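Local coordinates for major pilin backbone protein T-antigen, T13 (Streptococcus pyogenes, PDB 6BBT) that probably builds the shaft of surface pili as the major backbone subunit and serves as a Lancefield T-antigen of the T13 type, at residues 194-199 with 221-226; 160-165 with 216-221; 230-235 with 262-267; 28-33 with 64-69; 12-17 with 77-82. One frame throughout, in Å; residues are numbered along the deposited sequence. Where two conformers were deposited one is given.

How the contacts relate
From the N terminus, contact 5 opens at 12-17 and closes at 77-82. Contact 4, 28-33 with 64-69, opens and closes within that loop. These two pack together, with Y67 on K15, M17 and K78, between two sheets of the N-terminal domain. The remaining contacts belong to the C-terminal domain. Contact 2 opens at 160-165 and closes at 216-221. Contact 1 opens later, at 194-199, and closes at 221-226, so the two cross and share I221 on strand 220-227. Contact 3, 230-235 with 262-267, follows in series and forms the edge of the opposing sheet. Strand 148-166 runs from beside contact 5 to contact 2, joining both domains.

Contact 1 (194-199 with 221-226); sequences VKIIQD and IMLAKL
Strands 193-198 and 220-227 run antiparallel in one sheet of the C-terminal beta sandwich, and one side is much tighter than the other. The tight side faces the interior of the domain. I196 and I221 both hold CG1 anti to the backbone N (chi1 -172° and -153°). Their chains cross obliquely and meet tip to tip, I196 CD1 to I221 CD1 at 3.3 Å, tight for two methyls. Q198 lies alongside I221, and its OE1 sits 3.4 Å from I221 CD1 while bonding to the Y211 hydroxyl. L223 packs its CG against I196 CG1 at 3.9 Å. At the far end V194 CG1 reaches L226 CD1. L180, L182 and F213 of the facing sheet help close this core.

The backbone is bonded directly only at I197 and M222. I197 N donates to M222 O at 2.8 Å, nearly along the C=O axis. M222 N returns a longer bond of 3.2 Å to I197 O. On the face that carries I197 and M222 the packing is looser, I197 CD1 and M222 CE being 4.4 Å apart.

Beyond M222 the chain turns a corner at A224 and K225, and the strands separate. Three waters take over. One joins K195 N to K225 O, another K195 O to K225 N. The third receives A224 N at 2.8 Å and gives weak bonds to K195 O and M222 O. K195 makes a salt bridge to D204, and K225 to D21 and E23. A buried, largely hydrocarbon side thus meets a wet edge, where water satisfies backbone polar groups parted by the corner.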
# COMPACT_ATOMS: atom_id res chain seq x y z
N VAL A 194 13.52 6.46 5.73
CA VAL A 194 12.73 5.88 6.80
C VAL A 194 13.28 6.51 8.09
O VAL A 194 14.49 6.64 8.29
CB VAL A 194 12.90 4.34 6.84
CG1 VAL A 194 12.16 3.71 8.02
CG2 VAL A 194 12.37 3.71 5.53
N LYS A 195 12.36 6.88 8.99
CA LYS A 195 12.75 7.52 10.24
C LYS A 195 13.33 6.53 11.24
O LYS A 195 12.91 5.38 11.34
CB LYS A 195 11.54 8.22 10.86
CG LYS A 195 10.95 9.28 9.96
CD LYS A 195 11.89 10.48 9.90
CE LYS A 195 11.54 11.37 8.76
NZ LYS A 195 12.36 12.60 8.88
N ILE A 196 14.34 6.98 11.98
CA ILE A 196 14.91 6.25 13.07
C ILE A 196 14.99 7.20 14.28
O ILE A 196 15.26 8.40 14.10
CB ILE A 196 16.28 5.66 12.71
CG1 ILE A 196 16.80 4.71 13.79
CG2 ILE A 196 17.33 6.73 12.44
CD1 ILE A 196 17.96 3.85 13.32
N ILE A 197 14.78 6.67 15.48
CA ILE A 197 14.96 7.44 16.71
C ILE A 197 16.18 6.90 17.40
O ILE A 197 16.24 5.72 17.75
CB ILE A 197 13.73 7.41 17.63
CG1 ILE A 197 12.53 7.97 16.86
CG2 ILE A 197 14.02 8.21 18.92
CD1 ILE A 197 11.19 7.73 17.50
N GLN A 198 17.16 7.77 17.60
CA GLN A 198 18.49 7.38 18.00
C GLN A 198 19.00 8.42 19.00
O GLN A 198 19.03 9.61 18.69
CB GLN A 198 19.35 7.34 16.74
CG GLN A 198 20.84 7.19 16.94
CD GLN A 198 21.59 7.00 15.62
OE1 GLN A 198 21.00 6.69 14.59
NE2 GLN A 198 22.89 7.18 15.65
N ASP A 199 19.36 7.96 20.19
CA ASP A 199 19.69 8.82 21.33
C ASP A 199 18.70 9.99 21.51
O ASP A 199 19.10 11.14 21.67
CB ASP A 199 21.13 9.34 21.20
CG ASP A 199 21.63 9.99 22.50
OD1 ASP A 199 21.36 9.46 23.60
OD2 ASP A 199 22.27 11.07 22.41
N ILE A 221 17.71 1.56 19.75
CA ILE A 221 17.34 2.43 18.64
C ILE A 221 15.99 1.88 18.13
O ILE A 221 15.69 0.70 18.34
CB ILE A 221 18.51 2.40 17.62
CG1 ILE A 221 18.58 3.67 16.81
CG2 ILE A 221 18.49 1.15 16.74
CD1 ILE A 221 19.88 3.77 16.04
N MET A 222 15.14 2.73 17.56
CA MET A 222 13.86 2.25 17.02
C MET A 222 13.49 2.94 15.71
O MET A 222 13.63 4.15 15.57
CB MET A 222 12.70 2.42 18.01
CG MET A 222 11.40 1.74 17.52
SD MET A 222 9.89 2.13 18.43
CE MET A 222 10.30 3.75 19.03
N LEU A 223 13.01 2.14 14.77
CA LEU A 223 12.44 2.63 13.53
C LEU A 223 10.96 2.38 13.73
O LEU A 223 10.54 1.22 13.71
CB LEU A 223 13.00 1.88 12.32
CG LEU A 223 14.52 1.98 12.15
CD1 LEU A 223 15.19 0.74 12.73
CD2 LEU A 223 14.95 2.15 10.69
N ALA A 224 10.18 3.43 13.93
CA ALA A 224 8.78 3.28 14.40
C ALA A 224 7.73 3.23 13.28
O ALA A 224 6.58 2.85 13.55
CB ALA A 224 8.43 4.40 15.37
N LYS A 225 8.12 3.64 12.07
CA LYS A 225 7.22 3.77 10.93
C LYS A 225 7.89 3.09 9.73
O LYS A 225 8.12 3.69 8.69
CB LYS A 225 6.92 5.25 10.67
CG LYS A 225 6.18 5.96 11.83
CD LYS A 225 6.04 7.46 11.62
CE LYS A 225 5.51 8.18 12.87
NZ LYS A 225 5.33 9.67 12.68
N LEU A 226 8.19 1.80 9.91
CA LEU A 226 8.96 1.03 8.97
C LEU A 226 8.04 0.41 7.90
O LEU A 226 7.00 -0.13 8.25
CB LEU A 226 9.70 -0.07 9.74
CG LEU A 226 10.75 -0.89 9.03
CD1 LEU A 226 11.93 -0.08 8.51
CD2 LEU A 226 11.26 -1.95 9.98
O HOH W 1 9.49 6.31 8.29
O HOH W 2 10.37 4.59 10.91
O HOH W 3 11.32 6.03 14.11

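Contact 2 (160-165 with 216-221); sequences KIEKQV and HDHQSI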
# COMPACT_ATOMS: atom_id res chain seq x y z
N LYS A 160 12.78 -2.40 16.80
CA LYS A 160 13.61 -1.91 17.88
C LYS A 160 14.82 -2.83 17.98
O LYS A 160 14.70 -4.06 17.86
CB LYS A 160 12.81 -1.89 19.18
CG LYS A 160 13.61 -1.50 20.40
CD LYS A 160 12.70 -1.31 21.59
CE LYS A 160 13.50 -1.23 22.88
NZ LYS A 160 12.58 -0.87 24.01
N ILE A 161 15.99 -2.23 18.19
CA ILE A 161 17.24 -2.95 18.34
C ILE A 161 17.84 -2.50 19.66
O ILE A 161 18.08 -1.31 19.87
CB ILE A 161 18.21 -2.68 17.18
CG1 ILE A 161 17.60 -3.13 15.84
CG2 ILE A 161 19.54 -3.42 17.39
CD1 ILE A 161 18.36 -2.66 14.62
N GLU A 162 18.08 -3.46 20.55
CA GLU A 162 18.70 -3.18 21.84
C GLU A 162 19.95 -4.00 22.07
O GLU A 162 20.04 -5.14 21.63
CB GLU A 162 17.71 -3.48 22.95
CG GLU A 162 18.13 -2.87 24.28
CD GLU A 162 17.30 -3.36 25.43
OE1 GLU A 162 16.08 -3.53 25.23
OE2 GLU A 162 17.89 -3.55 26.52
N LYS A 163 20.91 -3.40 22.79
CA LYS A 163 22.14 -4.07 23.18
C LYS A 163 22.08 -4.48 24.65
O LYS A 163 21.71 -3.68 25.51
CB LYS A 163 23.33 -3.13 22.94
CG LYS A 163 24.71 -3.70 23.31
CD LYS A 163 25.18 -4.79 22.35
CE LYS A 163 26.27 -5.63 22.99
NZ LYS A 163 26.84 -6.69 22.11
N GLN A 164 22.44 -5.74 24.92
CA GLN A 164 22.68 -6.19 26.29
C GLN A 164 24.05 -6.81 26.43
O GLN A 164 24.54 -7.49 25.51
CB GLN A 164 21.58 -7.14 26.76
CG GLN A 164 20.58 -6.43 27.66
CD GLN A 164 19.23 -7.09 27.69
OE1 GLN A 164 19.10 -8.30 27.50
NE2 GLN A 164 18.19 -6.28 27.93
N VAL A 165 24.68 -6.54 27.57
CA VAL A 165 26.02 -7.05 27.88
C VAL A 165 25.94 -7.95 29.12
O VAL A 165 25.30 -7.59 30.11
CB VAL A 165 27.01 -5.90 28.13
CG1 VAL A 165 28.37 -6.45 28.57
CG2 VAL A 165 27.17 -5.06 26.87
N HIS A 216 25.55 1.04 23.60
CA HIS A 216 26.17 0.43 24.80
C HIS A 216 25.09 -0.37 25.52
O HIS A 216 23.93 -0.37 25.11
CB HIS A 216 26.84 1.47 25.71
CG HIS A 216 25.95 2.62 26.07
ND1 HIS A 216 24.89 2.50 26.94
CD2 HIS A 216 25.97 3.91 25.67
CE1 HIS A 216 24.28 3.67 27.05
NE2 HIS A 216 24.92 4.54 26.29
N ASP A 217 25.48 -1.06 26.60
CA ASP A 217 24.55 -1.88 27.38
C ASP A 217 23.26 -1.13 27.68
O ASP A 217 23.29 0.03 28.10
CB ASP A 217 25.20 -2.35 28.69
CG ASP A 217 24.38 -3.41 29.44
OD1 ASP A 217 23.70 -4.24 28.82
OD2 ASP A 217 24.46 -3.44 30.68
N HIS A 218 22.14 -1.78 27.39
CA HIS A 218 20.78 -1.27 27.63
C HIS A 218 20.32 -0.10 26.75
O HIS A 218 19.20 0.37 26.92
CB HIS A 218 20.52 -1.03 29.14
CG HIS A 218 20.22 -2.30 29.88
ND1 HIS A 218 21.15 -2.94 30.66
CD2 HIS A 218 19.11 -3.08 29.88
CE1 HIS A 218 20.62 -4.05 31.15
NE2 HIS A 218 19.39 -4.16 30.69
N GLN A 219 21.12 0.31 25.78
CA GLN A 219 20.72 1.36 24.85
C GLN A 219 19.98 0.71 23.69
O GLN A 219 20.31 -0.41 23.28
CB GLN A 219 21.95 2.12 24.35
CG GLN A 219 21.64 3.47 23.71
CD GLN A 219 22.90 4.18 23.24
OE1 GLN A 219 23.98 3.60 23.21
NE2 GLN A 219 22.76 5.45 22.86
N SER A 220 18.98 1.40 23.16
CA SER A 220 18.21 0.93 22.01
C SER A 220 18.06 2.00 20.94
O SER A 220 18.27 3.19 21.18
CB SER A 220 16.82 0.47 22.44
OG SER A 220 16.10 1.53 23.05
N ILE A 221 17.71 1.56 19.75
CA ILE A 221 17.34 2.43 18.64
C ILE A 221 15.99 1.88 18.13
O ILE A 221 15.69 0.70 18.34
CB ILE A 221 18.51 2.40 17.62
CG1 ILE A 221 18.58 3.67 16.81
CG2 ILE A 221 18.49 1.15 16.74
CD1 ILE A 221 19.88 3.77 16.04
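Four backbone bonds and one carboxylate bond form the first shell. I161 N donates to I221 O and I221 N to I161 O, each at 2.9 Å, as a hydrogen-bonded antiparallel pair. K163 N then donates to Q219 O nearly along the C=O axis. H218 N reaches K163 O at 2.7 Å from above the carbonyl plane. V165 N ends the series on D217 OD1 at 2.8 Å, met from above the carboxylate plane. D217 CG stands anti to its backbone N (chi1 -170°), which swings the carboxylate toward strand 148-166.

The bonds past Q219 come from a type II beta turn, H216 to Q219, that leads into strand 220-227. Q219 N closes it on H216 O. H216 N is held by Q219 OE1, and H216 ND1 by D217 O.

On the outer side, Q164 CG makes a CH-pi contact over one face of the H218 ring, 4.2 Å from its centroid. E162 runs alongside H218, and Q164 NE2 gives E162 OE2 a weak bond. E162 OE2 is 4.5 Å from H218 NE2, which might favour a protonated ring.

On the inner side, K163 bends at chi2 (71°) and leads away from the turn. Its NZ is covalently joined to N277 CG, the intramolecular isopeptide bond of this domain. F176, F178 and L215 pack around the K163 chain, and its NZ makes a weak hydrogen bond with E236 OE1.

Contact 3 (230-235 with 262-267); sequences ISYKLT and NLQKTD
Strands 231-236 and 264-265 pair antiparallel through Y232 N to Q264 O and Q264 N to Y232 O, both 2.8 Å, and T266 N extends the pairing to I230 O, nearly along its C=O axis.

Y232 carries the inner side. Its CG takes the crowded position between the backbone N and the carbonyl carbon (chi1 63°), so the ring lies beside Q264. Q264 CB makes a CH-pi contact over one ring face, 4.0 Å from the centroid and offset toward the rim. Q264 CG continues past the ring to Y232 OH, at 3.3 Å. T266 CG2 meets the same ring in its plane, at the edge, 3.7 Å from CD2. L182, L248 and L159 also pack on the ring, and its hydroxyl bonds to D271.

T266 OG1 accepts only a weak bond from I230 N, at 3.2 Å. Its stronger partner is P227 O. On the outer side S231 CB touches L263 CD2 at 3.9 Å, and K233 CE reaches the same methyl.

Strand 264-265 is an outermost strand of the four-stranded sheet of the C-terminal domain. The Y232 ring is fixed by an aliphatic chain on its face, a methyl at its edge and a hydrogen bond at its tip.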
# COMPACT_ATOMS: atom_id res chain seq x y z
N ILE A 230 9.76 -4.95 3.35
CA ILE A 230 11.16 -4.75 2.96
C ILE A 230 12.02 -5.70 3.75
O ILE A 230 11.61 -6.20 4.78
CB ILE A 230 11.66 -3.30 3.09
CG1 ILE A 230 11.59 -2.77 4.52
CG2 ILE A 230 10.88 -2.41 2.13
CD1 ILE A 230 12.42 -1.50 4.68
N SER A 231 13.22 -5.94 3.27
CA SER A 231 14.16 -6.79 3.96
C SER A 231 15.27 -5.93 4.54
O SER A 231 15.63 -4.90 3.96
CB SER A 231 14.71 -7.85 3.04
OG SER A 231 13.69 -8.76 2.67
N TYR A 232 15.79 -6.34 5.68
CA TYR A 232 16.92 -5.66 6.31
C TYR A 232 17.96 -6.66 6.79
O TYR A 232 17.66 -7.83 7.00
CB TYR A 232 16.48 -4.79 7.49
CG TYR A 232 15.85 -5.55 8.64
CD1 TYR A 232 16.63 -6.09 9.66
CD2 TYR A 232 14.46 -5.71 8.72
CE1 TYR A 232 16.06 -6.78 10.73
CE2 TYR A 232 13.88 -6.40 9.78
CZ TYR A 232 14.68 -6.93 10.77
OH TYR A 232 14.11 -7.60 11.83
N LYS A 233 19.19 -6.19 6.97
CA LYS A 233 20.16 -6.98 7.69
C LYS A 233 20.93 -6.11 8.68
O LYS A 233 21.22 -4.94 8.42
CB LYS A 233 21.07 -7.76 6.76
CG LYS A 233 21.99 -6.94 5.92
CD LYS A 233 23.01 -7.82 5.19
CE LYS A 233 22.40 -8.55 4.01
NZ LYS A 233 23.43 -8.89 2.99
N LEU A 234 21.20 -6.71 9.83
CA LEU A 234 21.90 -6.05 10.93
C LEU A 234 23.17 -6.83 11.19
O LEU A 234 23.13 -8.05 11.28
CB LEU A 234 21.04 -6.03 12.18
CG LEU A 234 21.66 -5.37 13.42
CD1 LEU A 234 21.87 -3.88 13.21
CD2 LEU A 234 20.80 -5.65 14.65
N THR A 235 24.29 -6.13 11.30
CA THR A 235 25.53 -6.75 11.74
C THR A 235 26.11 -5.94 12.89
O THR A 235 25.72 -4.79 13.12
CB THR A 235 26.56 -6.80 10.61
OG1 THR A 235 26.80 -5.48 10.14
CG2 THR A 235 26.08 -7.62 9.46
N ASN A 262 22.15 -11.88 8.32
CA ASN A 262 21.07 -12.50 7.54
C ASN A 262 19.97 -11.50 7.20
O ASN A 262 19.66 -10.64 7.99
CB ASN A 262 20.43 -13.68 8.30
CG ASN A 262 21.24 -14.97 8.22
OD1 ASN A 262 20.68 -16.02 7.97
ND2 ASN A 262 22.54 -14.89 8.45
N LEU A 263 19.37 -11.66 6.02
CA LEU A 263 18.20 -10.87 5.63
C LEU A 263 17.00 -11.28 6.43
O LEU A 263 16.75 -12.47 6.57
CB LEU A 263 17.85 -11.03 4.16
CG LEU A 263 18.55 -10.13 3.14
CD1 LEU A 263 17.94 -10.40 1.77
CD2 LEU A 263 18.46 -8.65 3.50
N GLN A 264 16.26 -10.30 6.93
CA GLN A 264 15.00 -10.52 7.60
C GLN A 264 13.95 -9.64 6.91
O GLN A 264 14.22 -8.48 6.65
CB GLN A 264 15.13 -10.15 9.07
CG GLN A 264 13.87 -10.25 9.90
CD GLN A 264 13.31 -11.67 9.98
OE1 GLN A 264 14.07 -12.64 10.01
NE2 GLN A 264 12.00 -11.78 10.03
N LYS A 265 12.78 -10.20 6.62
CA LYS A 265 11.72 -9.45 5.96
C LYS A 265 10.78 -8.85 7.01
O LYS A 265 10.41 -9.55 7.96
CB LYS A 265 10.94 -10.36 5.02
CG LYS A 265 9.92 -9.59 4.19
CD LYS A 265 9.12 -10.48 3.24
CE LYS A 265 9.64 -10.38 1.82
NZ LYS A 265 8.77 -11.13 0.87
N THR A 266 10.38 -7.59 6.83
CA THR A 266 9.43 -6.97 7.75
C THR A 266 8.02 -7.43 7.38
O THR A 266 7.72 -7.62 6.20
CB THR A 266 9.47 -5.42 7.70
OG1 THR A 266 8.97 -4.95 6.45
CG2 THR A 266 10.90 -4.89 7.92
N ASP A 267 7.17 -7.57 8.38
CA ASP A 267 5.76 -7.91 8.18
C ASP A 267 4.92 -7.13 9.21
O ASP A 267 5.41 -6.14 9.75
CB ASP A 267 5.56 -9.43 8.23
CG ASP A 267 5.92 -10.04 9.57
OD1 ASP A 267 5.80 -9.38 10.63
OD2 ASP A 267 6.34 -11.22 9.57

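Contact 4 (28-33 with 64-69); sequences KTTFTF and IVSYDN
The rings of F31 and Y67 meet rim to rim on the inner side of the sheet. Their planes stand 87° apart and their centroids 5.8 Å, neither over the other's face. The closest atoms are F31 CE2 and Y67 CD2, 3.6 Å apart, with Y67 CD2 in the F31 plane. T29 O lies at the edge of the Y67 ring. F33 turns its own edge to V65, its CZ 4.0 Å from V65 CG2, while the F150 ring lies nearly parallel to it.

V65 CG2 fits between F31 CB and F33. The pair, strands 29-37 and 62-67, packs this inner face on strands 10-17 and 77-83 of the facing sheet, as a beta sandwich. K15 packs on F31 and Y67, and the Y67 hydroxyl bonds to K76 O.

The backbone holds the strands at T29-Y67 and F31-V65. Y67 N to T29 O is short and nearly straight, 2.8 Å and 171°. T29 N to Y67 O is longer, 3.1 Å, and comes from above the carbonyl plane. On the outer side T32 OG1 touches I64 CG2 at 3.6 Å. At the end the K28 and D68 side chains cross obliquely, CG to CB, and K28 NZ forms a salt bridge with E189 of the C-terminal domain.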
# COMPACT_ATOMS: atom_id res chain seq x y z
N LYS A 28 4.97 2.25 -3.54
CA LYS A 28 4.96 2.33 -5.00
C LYS A 28 4.13 1.17 -5.55
O LYS A 28 4.58 0.02 -5.54
CB LYS A 28 6.38 2.33 -5.58
CG LYS A 28 6.39 2.61 -7.08
CD LYS A 28 7.73 2.41 -7.72
CE LYS A 28 7.58 2.37 -9.23
NZ LYS A 28 8.90 2.11 -9.84
N THR A 29 2.92 1.46 -6.00
CA THR A 29 1.98 0.41 -6.40
C THR A 29 0.89 0.96 -7.30
O THR A 29 0.79 2.18 -7.50
CB THR A 29 1.36 -0.28 -5.15
OG1 THR A 29 0.75 -1.52 -5.53
CG2 THR A 29 0.36 0.62 -4.46
N THR A 30 0.08 0.07 -7.87
CA THR A 30 -1.05 0.51 -8.71
C THR A 30 -2.30 -0.08 -8.12
O THR A 30 -2.26 -1.09 -7.42
CB THR A 30 -0.92 0.07 -10.17
OG1 THR A 30 -0.87 -1.35 -10.22
CG2 THR A 30 0.34 0.63 -10.78
N PHE A 31 -3.41 0.59 -8.35
CA PHE A 31 -4.72 0.02 -8.10
C PHE A 31 -5.45 -0.09 -9.43
O PHE A 31 -5.38 0.81 -10.25
CB PHE A 31 -5.52 0.88 -7.12
CG PHE A 31 -4.92 0.91 -5.77
CD1 PHE A 31 -5.25 -0.05 -4.83
CD2 PHE A 31 -3.95 1.84 -5.46
CE1 PHE A 31 -4.68 -0.05 -3.58
CE2 PHE A 31 -3.35 1.85 -4.20
CZ PHE A 31 -3.72 0.89 -3.26
N THR A 32 -6.16 -1.20 -9.62
CA THR A 32 -6.83 -1.49 -10.86
C THR A 32 -8.32 -1.60 -10.60
O THR A 32 -8.75 -2.30 -9.70
CB THR A 32 -6.28 -2.79 -11.46
OG1 THR A 32 -4.93 -2.56 -11.85
CG2 THR A 32 -7.08 -3.22 -12.70
N PHE A 33 -9.10 -0.88 -11.40
CA PHE A 33 -10.54 -0.96 -11.35
C PHE A 33 -11.01 -1.73 -12.59
O PHE A 33 -10.44 -1.59 -13.67
CB PHE A 33 -11.13 0.44 -11.28
CG PHE A 33 -10.37 1.30 -10.34
CD1 PHE A 33 -10.45 1.08 -8.99
CD2 PHE A 33 -9.46 2.23 -10.82
CE1 PHE A 33 -9.69 1.83 -8.10
CE2 PHE A 33 -8.71 3.00 -9.94
CZ PHE A 33 -8.83 2.78 -8.58
N ILE A 64 -6.59 2.29 -14.26
CA ILE A 64 -5.54 2.17 -13.25
C ILE A 64 -5.12 3.53 -12.71
O ILE A 64 -5.19 4.53 -13.42
CB ILE A 64 -4.29 1.41 -13.78
CG1 ILE A 64 -3.55 2.23 -14.84
CG2 ILE A 64 -4.68 0.05 -14.36
CD1 ILE A 64 -2.26 1.58 -15.32
N VAL A 65 -4.71 3.55 -11.44
CA VAL A 65 -4.04 4.73 -10.87
C VAL A 65 -2.77 4.18 -10.23
O VAL A 65 -2.71 3.01 -9.85
CB VAL A 65 -4.87 5.51 -9.81
CG1 VAL A 65 -6.11 6.16 -10.41
CG2 VAL A 65 -5.24 4.64 -8.62
N SER A 66 -1.77 5.05 -10.12
CA SER A 66 -0.44 4.66 -9.66
C SER A 66 -0.04 5.55 -8.53
O SER A 66 -0.25 6.76 -8.60
CB SER A 66 0.58 4.83 -10.79
OG SER A 66 0.23 3.97 -11.84
N TYR A 67 0.56 4.94 -7.50
CA TYR A 67 1.22 5.68 -6.42
C TYR A 67 2.72 5.42 -6.45
O TYR A 67 3.17 4.38 -6.90
CB TYR A 67 0.66 5.23 -5.08
CG TYR A 67 -0.71 5.72 -4.85
CD1 TYR A 67 -0.93 6.96 -4.28
CD2 TYR A 67 -1.82 4.96 -5.22
CE1 TYR A 67 -2.21 7.44 -4.05
CE2 TYR A 67 -3.12 5.43 -5.02
CZ TYR A 67 -3.30 6.68 -4.43
OH TYR A 67 -4.57 7.17 -4.19
N ASP A 68 3.52 6.37 -5.98
CA ASP A 68 4.92 6.08 -5.74
C ASP A 68 5.40 6.72 -4.46
O ASP A 68 4.65 7.43 -3.77
CB ASP A 68 5.78 6.39 -6.98
CG ASP A 68 5.99 7.87 -7.23
OD1 ASP A 68 5.93 8.71 -6.31
OD2 ASP A 68 6.25 8.17 -8.41
N ASN A 69 6.64 6.42 -4.12
CA ASN A 69 7.22 6.82 -2.84
C ASN A 69 7.27 8.34 -2.62
O ASN A 69 7.34 8.78 -1.49
CB ASN A 69 8.63 6.27 -2.68
CG ASN A 69 8.71 4.74 -2.66
OD1 ASN A 69 9.74 4.20 -3.03
ND2 ASN A 69 7.65 4.04 -2.26

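Contact 5 (12-17 with 77-82); sequences PITKSM and NKTSNF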
# COMPACT_ATOMS: atom_id res chain seq x y z
N PRO A 12 -16.14 8.85 -14.29
CA PRO A 12 -14.98 9.12 -13.42
C PRO A 12 -14.83 8.12 -12.27
O PRO A 12 -15.83 7.62 -11.75
CB PRO A 12 -15.24 10.54 -12.89
CG PRO A 12 -16.66 10.83 -13.17
CD PRO A 12 -17.09 9.98 -14.32
N ILE A 13 -13.59 7.83 -11.90
CA ILE A 13 -13.24 7.03 -10.74
C ILE A 13 -12.28 7.85 -9.87
O ILE A 13 -11.32 8.45 -10.39
CB ILE A 13 -12.51 5.71 -11.11
CG1 ILE A 13 -13.26 4.90 -12.18
CG2 ILE A 13 -12.27 4.86 -9.86
CD1 ILE A 13 -14.63 4.38 -11.77
N THR A 14 -12.53 7.89 -8.57
CA THR A 14 -11.61 8.51 -7.62
C THR A 14 -11.04 7.43 -6.73
O THR A 14 -11.76 6.54 -6.29
CB THR A 14 -12.32 9.58 -6.77
OG1 THR A 14 -12.67 10.68 -7.62
CG2 THR A 14 -11.38 10.14 -5.65
N LYS A 15 -9.75 7.51 -6.49
CA LYS A 15 -9.09 6.65 -5.53
C LYS A 15 -8.53 7.54 -4.45
O LYS A 15 -7.81 8.48 -4.76
CB LYS A 15 -7.95 5.89 -6.20
CG LYS A 15 -7.12 5.05 -5.26
CD LYS A 15 -7.92 3.96 -4.56
CE LYS A 15 -7.06 3.15 -3.61
NZ LYS A 15 -7.77 2.01 -2.99
N SER A 16 -8.84 7.23 -3.20
CA SER A 16 -8.23 7.91 -2.06
C SER A 16 -7.44 6.89 -1.27
O SER A 16 -7.96 5.83 -0.92
CB SER A 16 -9.29 8.54 -1.17
OG SER A 16 -10.00 9.53 -1.90
N MET A 17 -6.17 7.19 -1.03
CA MET A 17 -5.36 6.41 -0.11
C MET A 17 -5.39 7.15 1.22
O MET A 17 -5.12 8.35 1.25
CB MET A 17 -3.92 6.30 -0.61
CG MET A 17 -3.02 5.46 0.30
SD MET A 17 -3.40 3.71 0.15
CE MET A 17 -2.09 3.16 -0.96
N ASN A 77 -4.87 11.38 -3.36
CA ASN A 77 -6.07 11.12 -4.15
C ASN A 77 -5.72 11.13 -5.62
O ASN A 77 -5.02 12.03 -6.06
CB ASN A 77 -7.15 12.15 -3.84
CG ASN A 77 -7.54 12.15 -2.38
OD1 ASN A 77 -7.69 11.10 -1.76
ND2 ASN A 77 -7.67 13.33 -1.80
N LYS A 78 -6.18 10.12 -6.35
CA LYS A 78 -5.91 9.99 -7.78
C LYS A 78 -7.24 9.82 -8.50
O LYS A 78 -8.24 9.44 -7.89
CB LYS A 78 -5.09 8.76 -8.09
CG LYS A 78 -3.82 8.57 -7.32
CD LYS A 78 -2.71 9.42 -7.84
CE LYS A 78 -1.52 9.20 -6.95
NZ LYS A 78 -0.31 9.85 -7.47
N THR A 79 -7.24 10.08 -9.80
CA THR A 79 -8.44 9.90 -10.62
C THR A 79 -8.14 9.13 -11.89
O THR A 79 -7.05 9.21 -12.43
CB THR A 79 -9.08 11.25 -10.99
OG1 THR A 79 -8.19 11.97 -11.85
CG2 THR A 79 -9.35 12.07 -9.75
N SER A 80 -9.12 8.36 -12.33
CA SER A 80 -9.08 7.74 -13.64
C SER A 80 -10.50 7.77 -14.20
O SER A 80 -11.38 8.45 -13.65
CB SER A 80 -8.55 6.30 -13.53
OG SER A 80 -8.26 5.78 -14.82
N ASN A 81 -10.73 7.04 -15.29
CA ASN A 81 -12.09 6.93 -15.81
C ASN A 81 -12.26 5.70 -16.67
O ASN A 81 -11.30 5.04 -17.04
CB ASN A 81 -12.48 8.20 -16.58
CG ASN A 81 -11.67 8.38 -17.84
OD1 ASN A 81 -11.96 7.77 -18.87
ND2 ASN A 81 -10.65 9.21 -17.77
N PHE A 82 -13.52 5.37 -16.95
CA PHE A 82 -13.86 4.46 -18.02
C PHE A 82 -14.51 5.28 -19.11
O PHE A 82 -15.22 6.25 -18.83
CB PHE A 82 -14.82 3.40 -17.53
CG PHE A 82 -14.21 2.45 -16.56
CD1 PHE A 82 -13.43 1.39 -17.01
CD2 PHE A 82 -14.46 2.57 -15.21
CE1 PHE A 82 -12.90 0.49 -16.12
CE2 PHE A 82 -13.94 1.67 -14.31
CZ PHE A 82 -13.15 0.63 -14.77
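I13 and F82 cross obliquely at one end of this antiparallel pair, strands 10-17 and 77-83. With CG1 anti to the carbonyl carbon (chi1 -51°) and chi2 at -64°, I13 brings CD1 to the edge of the F82 ring, 3.8 Å from CE2. F33, I148 and F150 also pack on I13.

K15 and K78 stand on the same face as I13 but part after CB. K15 has CG anti to the backbone N and bends at chi2 toward the domain interior. K78 leads away to D71. K15 N to K78 O is 2.8 Å and almost straight at 179°, and K78 N to K15 O is equally short. I13 N to S80 O and S80 N to I13 O are both 2.9 Å, the first from above the carbonyl plane.

On the opposite face T14 and T79 lie side by side. At the end S16 OG donates to N77 OD1 at 2.8 Å, from above the amide plane.

K15 NZ is joined covalently to N152 CG, an intramolecular isopeptide bond, and hydrogen-bonds to E101. As in related pilins, E101 probably assisted that reaction. The two bonds to K78 hold the K15 backbone in register and probably help to place its side chain toward N152.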